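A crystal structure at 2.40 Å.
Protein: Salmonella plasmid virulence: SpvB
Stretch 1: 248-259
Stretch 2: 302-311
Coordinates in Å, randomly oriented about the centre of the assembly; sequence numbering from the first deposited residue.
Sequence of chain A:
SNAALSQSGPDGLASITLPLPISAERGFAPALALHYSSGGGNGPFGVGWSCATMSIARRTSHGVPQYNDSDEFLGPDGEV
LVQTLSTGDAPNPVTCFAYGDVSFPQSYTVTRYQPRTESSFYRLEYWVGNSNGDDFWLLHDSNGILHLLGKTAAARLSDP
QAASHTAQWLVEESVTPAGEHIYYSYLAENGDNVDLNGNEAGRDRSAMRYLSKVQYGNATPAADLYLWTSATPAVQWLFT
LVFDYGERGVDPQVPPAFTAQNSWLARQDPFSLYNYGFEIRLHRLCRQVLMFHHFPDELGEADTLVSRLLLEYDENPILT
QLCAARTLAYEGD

Stretch 1 248-259: RGVDPQVPPAFT
Stretch 2 302-311: ADTLVSRLLL

Arg308 bonds the two stretches together: its guanidinium reaches from a strand into a loop that offers it backbone carbonyls. The side chain is fully extended (chi1 172°, chi2 -177°, chi3 -163°, chi4 -173°), with CA-to-CB pointing toward residues 248-259. Arg308 NH1 donates to Asp251 O at 3.0 Å (N-H...O 146°), close to the guanidinium plane, and Arg308 NH2 makes a weak bond to the same Asp251 O at 3.3 Å. Arg308 NH1 also donates weakly to Val254 O at 3.0 Å. Arg308 NH2 lies 3.1 Å from Gly249 O. A water extends the network, donating to Val254 O at 2.8 Å and weakly accepting from Arg308 NH2 at 3.4 Å. The positive group is thus met by the negative ends of peptide dipoles rather than by a carboxylate of the loop.

The loop has its own bonds around Asp251. Val254 N donates to Asp251 O (3.3 Å), closing a turn through Pro252 (phi/psi -66/-17) and Gln253 (-82/-29); Asp251, chi1 t, points away from the strand and accepts Gln253 N at OD1 (2.9 Å). Gly249 sits at 93/143, where a CB would jam against the preceding carbonyl O. From Val254 through Ala257 the chain is extended (phi -101 to -71, psi 120 to 159), before Phe258 turns to -66/-44. Arg248 (m, t, t, chi4 93°) reaches out along an extended side chain, its NE and NH1 donating to Phe258 O at 3.2 and 3.0 Å, with a weak NE bond to Ala257 O at 3.1 Å.

Stretch 1 has no regular helix or strand, whereas the second stretch is largely strand, continuing beyond Leu311. They run in opposite directions: the CA atoms of Val250 and Leu310 are 7.5 Å apart, those of Phe258 and Asp303 6.6 Å. The contact buries 448 Å² in total and is made largely through side chains on the strand.

Around the arginine, packing is apolar. Pro256, C-gamma endo, covers one guanidinium face, its CG 3.6 Å from Arg308 NE, while Pro256 CD meets Leu305 CD2 at 3.7 Å. Leu305 (t, p) and Leu310 (t, p) both point toward the loop. Leu310 CD2 packs against Pro252 CB at 4.0 Å, that ring also C-gamma endo, and lies 3.8 Å from Val250 O. At the far end, Phe258 (chi1 -176°, chi2 66°) and Asp303 (chi1 -42°, chi2 -58°) point toward each other's stretch; Asp303 OD1 lies over one ring face, and Phe258 CD2 is 3.4 Å from Asp303 OD2.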

# COMPACT_ATOMS: atom_id res chain seq x y z
N ARG A 248 13.70 -11.72 -7.59
CA ARG A 248 15.08 -11.80 -7.13
C ARG A 248 15.57 -13.23 -6.93
O ARG A 248 16.74 -13.43 -6.60
CB ARG A 248 15.24 -11.02 -5.82
CG ARG A 248 15.27 -9.51 -6.02
CD ARG A 248 14.89 -8.78 -4.75
NE ARG A 248 14.72 -7.35 -4.97
CZ ARG A 248 13.56 -6.77 -5.26
NH1 ARG A 248 13.49 -5.46 -5.44
NH2 ARG A 248 12.46 -7.51 -5.36
N GLY A 249 14.72 -14.23 -7.13
CA GLY A 249 15.11 -15.61 -6.89
C GLY A 249 14.79 -16.08 -5.49
O GLY A 249 14.90 -15.32 -4.53
N VAL A 250 14.38 -17.35 -5.36
CA VAL A 250 13.97 -17.90 -4.08
C VAL A 250 14.93 -18.98 -3.60
O VAL A 250 14.61 -19.72 -2.66
CB VAL A 250 12.53 -18.44 -4.14
CG1 VAL A 250 11.56 -17.33 -4.49
CG2 VAL A 250 12.43 -19.59 -5.14
N ASP A 251 16.09 -19.10 -4.22
CA ASP A 251 17.08 -20.08 -3.80
C ASP A 251 17.68 -19.64 -2.47
O ASP A 251 18.23 -18.53 -2.39
CB ASP A 251 18.17 -20.22 -4.87
CG ASP A 251 19.11 -21.40 -4.63
OD1 ASP A 251 19.23 -21.87 -3.48
OD2 ASP A 251 19.75 -21.85 -5.60
N PRO A 252 17.59 -20.45 -1.41
CA PRO A 252 18.20 -20.04 -0.13
C PRO A 252 19.71 -19.97 -0.19
O PRO A 252 20.31 -19.34 0.70
CB PRO A 252 17.72 -21.12 0.84
CG PRO A 252 17.42 -22.30 -0.02
CD PRO A 252 16.90 -21.74 -1.31
N GLN A 253 20.35 -20.58 -1.19
CA GLN A 253 21.80 -20.52 -1.29
C GLN A 253 22.29 -19.23 -1.93
O GLN A 253 23.39 -18.76 -1.63
CB GLN A 253 22.32 -21.72 -2.10
CG GLN A 253 21.89 -23.07 -1.57
CD GLN A 253 22.42 -24.22 -2.41
OE1 GLN A 253 23.42 -24.09 -3.12
NE2 GLN A 253 21.74 -25.37 -2.35
N VAL A 254 21.49 -18.63 -2.81
CA VAL A 254 21.88 -17.43 -3.55
C VAL A 254 21.22 -16.22 -2.88
O VAL A 254 19.98 -16.17 -2.80
CB VAL A 254 21.48 -17.53 -5.03
CG1 VAL A 254 21.98 -16.31 -5.80
CG2 VAL A 254 22.02 -18.81 -5.64
N PRO A 255 21.99 -15.25 -2.40
CA PRO A 255 21.39 -14.05 -1.80
C PRO A 255 20.73 -13.18 -2.85
O PRO A 255 21.25 -13.03 -3.96
CB PRO A 255 22.59 -13.34 -1.16
CG PRO A 255 23.75 -13.76 -2.00
CD PRO A 255 23.46 -15.19 -2.39
N PRO A 256 19.57 -12.59 -2.54
CA PRO A 256 18.88 -11.75 -3.52
C PRO A 256 19.45 -10.34 -3.59
O PRO A 256 19.73 -9.71 -2.57
CB PRO A 256 17.43 -11.74 -3.01
CG PRO A 256 17.50 -12.11 -1.55
CD PRO A 256 18.86 -12.69 -1.25
N ALA A 257 19.60 -9.85 -4.82
CA ALA A 257 20.11 -8.51 -5.07
C ALA A 257 19.03 -7.46 -4.81
O ALA A 257 17.84 -7.75 -4.81
CB ALA A 257 20.63 -8.39 -6.50
N PHE A 258 19.48 -6.22 -4.58
CA PHE A 258 18.54 -5.14 -4.29
C PHE A 258 17.65 -4.83 -5.49
O PHE A 258 16.43 -4.66 -5.34
CB PHE A 258 19.30 -3.88 -3.86
CG PHE A 258 18.40 -2.74 -3.47
CD1 PHE A 258 17.60 -2.83 -2.34
CD2 PHE A 258 18.35 -1.58 -4.22
CE1 PHE A 258 16.77 -1.79 -1.97
CE2 PHE A 258 17.51 -0.53 -3.86
CZ PHE A 258 16.73 -0.64 -2.73
N THR A 259 18.22 -4.77 -6.69
CA THR A 259 17.48 -4.49 -7.91
C THR A 259 17.18 -5.79 -8.63
O THR A 259 18.08 -6.60 -8.87
CB THR A 259 18.26 -3.54 -8.82
OG1 THR A 259 18.40 -2.27 -8.18
CG2 THR A 259 17.52 -3.35 -10.14
N ALA A 302 26.14 0.61 -1.92
CA ALA A 302 24.87 1.33 -1.87
C ALA A 302 23.82 0.57 -1.08
O ALA A 302 23.04 1.18 -0.34
CB ALA A 302 24.38 1.62 -3.29
N ASP A 303 23.77 -0.75 -1.22
CA ASP A 303 22.70 -1.56 -0.65
C ASP A 303 23.29 -2.74 0.10
O ASP A 303 24.13 -3.48 -0.45
CB ASP A 303 21.76 -2.05 -1.76
CG ASP A 303 21.44 -0.98 -2.78
OD1 ASP A 303 20.92 0.09 -2.38
OD2 ASP A 303 21.74 -1.18 -3.97
N THR A 304 22.87 -2.92 1.35
CA THR A 304 23.38 -3.97 2.22
C THR A 304 22.21 -4.80 2.75
O THR A 304 21.39 -4.29 3.52
CB THR A 304 24.18 -3.39 3.39
OG1 THR A 304 25.33 -2.70 2.88
CG2 THR A 304 24.63 -4.50 4.32
N LEU A 305 22.14 -6.06 2.33
CA LEU A 305 21.10 -6.96 2.83
C LEU A 305 21.46 -7.43 4.23
O LEU A 305 22.57 -7.93 4.46
CB LEU A 305 20.95 -8.16 1.89
CG LEU A 305 20.01 -9.28 2.35
CD1 LEU A 305 18.59 -8.75 2.49
CD2 LEU A 305 20.06 -10.46 1.39
N VAL A 306 20.53 -7.26 5.16
CA VAL A 306 20.77 -7.62 6.55
C VAL A 306 19.90 -8.79 7.00
O VAL A 306 20.31 -9.55 7.89
CB VAL A 306 20.60 -6.41 7.48
CG1 VAL A 306 21.46 -5.24 7.00
CG2 VAL A 306 19.15 -6.00 7.56
N SER A 307 18.72 -8.96 6.42
CA SER A 307 17.84 -10.05 6.83
C SER A 307 16.95 -10.45 5.66
O SER A 307 16.53 -9.59 4.87
CB SER A 307 16.99 -9.64 8.04
OG SER A 307 16.38 -10.76 8.64
N ARG A 308 16.68 -11.75 5.55
CA ARG A 308 15.87 -12.30 4.46
C ARG A 308 14.82 -13.23 5.06
O ARG A 308 15.16 -14.34 5.49
CB ARG A 308 16.75 -13.05 3.46
CG ARG A 308 15.98 -13.81 2.39
CD ARG A 308 16.93 -14.57 1.48
NE ARG A 308 16.27 -14.97 0.24
CZ ARG A 308 16.82 -15.76 -0.68
NH1 ARG A 308 18.05 -16.22 -0.51
NH2 ARG A 308 16.15 -16.07 -1.78
N LEU A 309 13.56 -12.81 5.06
CA LEU A 309 12.47 -13.69 5.46
C LEU A 309 12.02 -14.44 4.21
O LEU A 309 11.42 -13.85 3.30
CB LEU A 309 11.32 -12.90 6.08
CG LEU A 309 10.03 -13.68 6.34
CD1 LEU A 309 10.26 -14.82 7.32
CD2 LEU A 309 8.91 -12.77 6.83
N LEU A 310 12.30 -15.74 4.18
CA LEU A 310 11.97 -16.60 3.06
C LEU A 310 10.74 -17.42 3.40
O LEU A 310 10.68 -18.06 4.47
CB LEU A 310 13.14 -17.53 2.71
CG LEU A 310 12.98 -18.29 1.39
CD1 LEU A 310 12.68 -17.35 0.23
CD2 LEU A 310 14.22 -19.14 1.10
N LEU A 311 9.76 -17.38 2.50
CA LEU A 311 8.48 -18.04 2.65
C LEU A 311 8.42 -19.23 1.71
O LEU A 311 8.78 -19.11 0.53
CB LEU A 311 7.34 -17.07 2.34
CG LEU A 311 7.38 -15.71 3.05
CD1 LEU A 311 6.32 -14.77 2.49
CD2 LEU A 311 7.23 -15.86 4.56
O HOH W 1 17.95 -16.17 -4.68